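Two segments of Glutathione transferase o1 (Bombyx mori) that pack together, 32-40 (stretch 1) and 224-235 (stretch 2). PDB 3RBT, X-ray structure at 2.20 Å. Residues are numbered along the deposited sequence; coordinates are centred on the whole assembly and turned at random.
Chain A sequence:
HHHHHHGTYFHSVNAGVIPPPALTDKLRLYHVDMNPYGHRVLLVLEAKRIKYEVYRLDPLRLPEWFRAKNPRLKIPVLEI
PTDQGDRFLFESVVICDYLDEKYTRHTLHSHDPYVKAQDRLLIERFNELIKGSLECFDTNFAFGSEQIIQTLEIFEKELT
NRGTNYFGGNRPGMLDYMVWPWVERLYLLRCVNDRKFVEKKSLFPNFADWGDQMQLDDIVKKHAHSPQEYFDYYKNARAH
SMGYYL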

# COMPACT_ATOMS: atom_id res chain seq x y z
N VAL A 32 20.49 -3.95 -2.82
CA VAL A 32 21.58 -3.02 -3.11
C VAL A 32 22.10 -2.45 -1.79
O VAL A 32 21.34 -1.90 -1.00
CB VAL A 32 21.13 -1.85 -4.01
CG1 VAL A 32 22.28 -0.86 -4.18
CG2 VAL A 32 20.68 -2.37 -5.36
N ASP A 33 23.41 -2.58 -1.57
CA ASP A 33 24.05 -2.11 -0.34
C ASP A 33 23.59 -0.69 -0.01
O ASP A 33 23.56 0.17 -0.88
CB ASP A 33 25.57 -2.17 -0.50
CG ASP A 33 26.24 -2.96 0.61
OD1 ASP A 33 25.55 -3.33 1.59
OD2 ASP A 33 27.45 -3.22 0.51
N MET A 34 23.23 -0.45 1.25
CA MET A 34 22.77 0.87 1.73
C MET A 34 21.34 1.25 1.31
O MET A 34 20.89 2.36 1.62
CB MET A 34 23.75 1.98 1.33
CG MET A 34 25.16 1.84 1.89
SD MET A 34 25.20 1.70 3.70
CE MET A 34 26.80 2.42 4.02
N ASN A 35 20.64 0.38 0.59
CA ASN A 35 19.24 0.66 0.23
C ASN A 35 18.33 0.44 1.44
O ASN A 35 18.30 -0.66 1.99
CB ASN A 35 18.76 -0.18 -0.96
CG ASN A 35 17.30 0.08 -1.32
OD1 ASN A 35 16.41 -0.67 -0.90
ND2 ASN A 35 17.06 1.15 -2.08
N PRO A 36 17.61 1.49 1.86
CA PRO A 36 16.75 1.46 3.05
C PRO A 36 15.54 0.51 2.94
O PRO A 36 15.08 -0.01 3.96
CB PRO A 36 16.28 2.91 3.18
CG PRO A 36 16.33 3.46 1.77
CD PRO A 36 17.56 2.80 1.18
N TYR A 37 15.02 0.29 1.73
CA TYR A 37 13.92 -0.67 1.52
C TYR A 37 14.39 -2.11 1.76
O TYR A 37 13.65 -2.93 2.32
CB TYR A 37 13.32 -0.52 0.12
CG TYR A 37 12.58 0.80 -0.07
CD1 TYR A 37 11.29 0.98 0.43
CD2 TYR A 37 13.19 1.87 -0.73
CE1 TYR A 37 10.61 2.20 0.27
CE2 TYR A 37 12.52 3.09 -0.91
CZ TYR A 37 11.23 3.25 -0.41
OH TYR A 37 10.59 4.44 -0.58
N GLY A 38 15.63 -2.40 1.37
CA GLY A 38 16.28 -3.66 1.71
C GLY A 38 16.60 -3.75 3.20
O GLY A 38 16.45 -4.81 3.79
N HIS A 39 17.04 -2.64 3.79
CA HIS A 39 17.33 -2.55 5.23
C HIS A 39 16.09 -2.97 6.04
O HIS A 39 16.18 -3.78 6.97
CB HIS A 39 17.75 -1.12 5.58
CG HIS A 39 18.34 -0.96 6.96
ND1 HIS A 39 18.95 0.21 7.36
CD2 HIS A 39 18.42 -1.81 8.01
CE1 HIS A 39 19.37 0.08 8.61
NE2 HIS A 39 19.06 -1.14 9.02
N ARG A 40 14.93 -2.43 5.65
CA ARG A 40 13.62 -2.85 6.14
C ARG A 40 13.41 -4.35 6.18
O ARG A 40 13.01 -4.90 7.20
CB ARG A 40 12.54 -2.29 5.21
CG ARG A 40 11.83 -1.10 5.71
CD ARG A 40 10.61 -0.84 4.83
NE ARG A 40 9.92 0.35 5.31
CZ ARG A 40 9.00 1.02 4.64
NH1 ARG A 40 8.63 0.64 3.42
NH2 ARG A 40 8.44 2.08 5.21
N ALA A 224 23.17 -2.04 11.18
CA ALA A 224 23.36 -0.61 11.37
C ALA A 224 24.61 -0.08 10.69
O ALA A 224 25.58 -0.81 10.48
CB ALA A 224 23.43 -0.30 12.87
N HIS A 225 24.58 1.21 10.37
CA HIS A 225 25.78 1.98 10.06
C HIS A 225 25.75 3.27 10.88
O HIS A 225 24.68 3.71 11.29
CB HIS A 225 25.89 2.28 8.56
CG HIS A 225 26.10 1.06 7.72
ND1 HIS A 225 25.06 0.29 7.25
CD2 HIS A 225 27.24 0.45 7.30
CE1 HIS A 225 25.54 -0.73 6.57
NE2 HIS A 225 26.86 -0.66 6.58
N SER A 226 26.93 3.84 11.13
CA SER A 226 27.05 5.07 11.90
C SER A 226 26.62 6.31 11.09
O SER A 226 26.51 6.25 9.87
CB SER A 226 28.50 5.21 12.39
OG SER A 226 29.40 5.36 11.31
N PRO A 227 26.36 7.44 11.80
CA PRO A 227 26.18 8.73 11.14
C PRO A 227 27.27 9.02 10.11
O PRO A 227 26.96 9.38 8.97
CB PRO A 227 26.28 9.72 12.31
CG PRO A 227 25.68 8.96 13.45
CD PRO A 227 25.99 7.50 13.23
N GLN A 228 28.53 8.84 10.49
CA GLN A 228 29.66 9.15 9.60
C GLN A 228 29.66 8.25 8.36
O GLN A 228 29.87 8.73 7.24
CB GLN A 228 31.00 9.03 10.35
CG GLN A 228 32.21 9.57 9.56
CD GLN A 228 32.09 11.05 9.21
OE1 GLN A 228 32.06 11.42 8.04
NE2 GLN A 228 31.99 11.90 10.23
N GLU A 229 29.40 6.96 8.57
CA GLU A 229 29.37 5.99 7.48
C GLU A 229 28.27 6.33 6.48
O GLU A 229 28.50 6.32 5.27
CB GLU A 229 29.22 4.55 8.01
CG GLU A 229 30.50 4.00 8.68
CD GLU A 229 30.24 2.85 9.64
OE1 GLU A 229 29.10 2.33 9.66
OE2 GLU A 229 31.15 2.47 10.40
N TYR A 230 27.07 6.65 6.97
CA TYR A 230 25.99 7.10 6.09
C TYR A 230 26.37 8.38 5.35
O TYR A 230 26.09 8.50 4.15
CB TYR A 230 24.70 7.32 6.87
CG TYR A 230 23.92 6.05 7.16
CD1 TYR A 230 23.73 5.07 6.18
CD2 TYR A 230 23.34 5.84 8.41
CE1 TYR A 230 23.01 3.91 6.45
CE2 TYR A 230 22.61 4.69 8.69
CZ TYR A 230 22.45 3.73 7.71
OH TYR A 230 21.73 2.59 7.99
N PHE A 231 27.03 9.30 6.06
CA PHE A 231 27.42 10.61 5.53
C PHE A 231 28.42 10.47 4.38
O PHE A 231 28.24 11.06 3.32
CB PHE A 231 27.96 11.51 6.64
CG PHE A 231 28.48 12.85 6.17
CD1 PHE A 231 27.61 13.83 5.68
CD2 PHE A 231 29.84 13.14 6.24
CE1 PHE A 231 28.09 15.08 5.26
CE2 PHE A 231 30.33 14.39 5.82
CZ PHE A 231 29.45 15.36 5.34
N ASP A 232 29.47 9.68 4.61
CA ASP A 232 30.45 9.41 3.57
C ASP A 232 29.84 8.67 2.38
O ASP A 232 30.19 8.94 1.23
CB ASP A 232 31.66 8.67 4.15
CG ASP A 232 32.56 9.60 4.95
OD1 ASP A 232 32.63 10.79 4.59
OD2 ASP A 232 33.17 9.15 5.94
N TYR A 233 28.91 7.75 2.65
CA TYR A 233 28.19 7.06 1.58
C TYR A 233 27.31 7.99 0.75
O TYR A 233 27.40 8.01 -0.48
CB TYR A 233 27.32 5.90 2.09
CG TYR A 233 26.48 5.35 0.95
CD1 TYR A 233 25.15 5.74 0.77
CD2 TYR A 233 27.04 4.48 0.01
CE1 TYR A 233 24.39 5.26 -0.30
CE2 TYR A 233 26.29 3.99 -1.06
CZ TYR A 233 24.97 4.39 -1.20
OH TYR A 233 24.24 3.91 -2.26
N TYR A 234 26.43 8.74 1.41
CA TYR A 234 25.47 9.57 0.69
C TYR A 234 26.09 10.76 -0.04
O TYR A 234 25.60 11.15 -1.10
CB TYR A 234 24.27 9.95 1.58
CG TYR A 234 23.28 8.80 1.70
CD1 TYR A 234 23.11 8.12 2.90
CD2 TYR A 234 22.53 8.38 0.60
CE1 TYR A 234 22.21 7.05 3.01
CE2 TYR A 234 21.63 7.32 0.69
CZ TYR A 234 21.48 6.66 1.89
OH TYR A 234 20.60 5.61 1.96
N LYS A 235 27.16 11.34 0.50
CA LYS A 235 27.82 12.45 -0.20
C LYS A 235 28.33 12.01 -1.58
O LYS A 235 28.15 12.72 -2.56
CB LYS A 235 28.92 13.11 0.65
CG LYS A 235 30.15 12.25 0.94
CD LYS A 235 31.43 13.10 1.01
CE LYS A 235 31.61 13.83 2.34
NZ LYS A 235 32.88 14.63 2.32
O HOH W 1 20.80 4.35 -0.51

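The contact sets a loop and helix start (Val32 to Arg40) against the beginning of a second helix, nearly two hundred residues later in the chain, and its logic is one methionine offered to a patch of aromatic rings. Backbone geometry prepares the offer. A type II turn from Val32 to Asn35, closed by Asn35 N to Val32 O at 2.9 Å, places Met34 at its third position with phi near +75° and aims its CB toward the other stretch. Each helix is then capped on its own side: Asn35 OD1 accepts from Gly38 N at 3.0 Å, and Ser226 OG accepts from Glu229 N at 3.2 Å. Glu229 OE1 returns the favour, taking Ser226 N at 3.0 Å, so Ser226 and Glu229 form a reciprocal capping box.

The apolar and aromatic contacts belong mainly to Met34, which gives up the largest area in the interface. Its CG lies over the face of Tyr233, 3.7 Å from the ring centroid, a CH-pi contact. Farther out, the side chain covers a face of His225, with SD and CE each 3.9 Å from that centroid. SD also approaches Tyr230 CE1 at 4.2 Å, obliquely. A flexible thioether suits this work: polarizable, and without hydrogen-bonding groups that demand exact alignment.

Polar chemistry is sparse, and no clear direct hydrogen bond crosses between the stretches. Instead, a water donates to Met34 O at 2.9 Å and hydrogen-bonds Tyr234 OH at 2.8 Å, tying the turn's carbonyl to the helix. Deeper in, His39 CE1 packs against Tyr230 OH at 3.5 Å; that hydroxyl and His39 ND1 find hydrogen bonds elsewhere in the structure.

The rule to read here is division by kind: local hydrogen bonds fix the turn and the helix starts, while methionine-aromatic packing and one water join them.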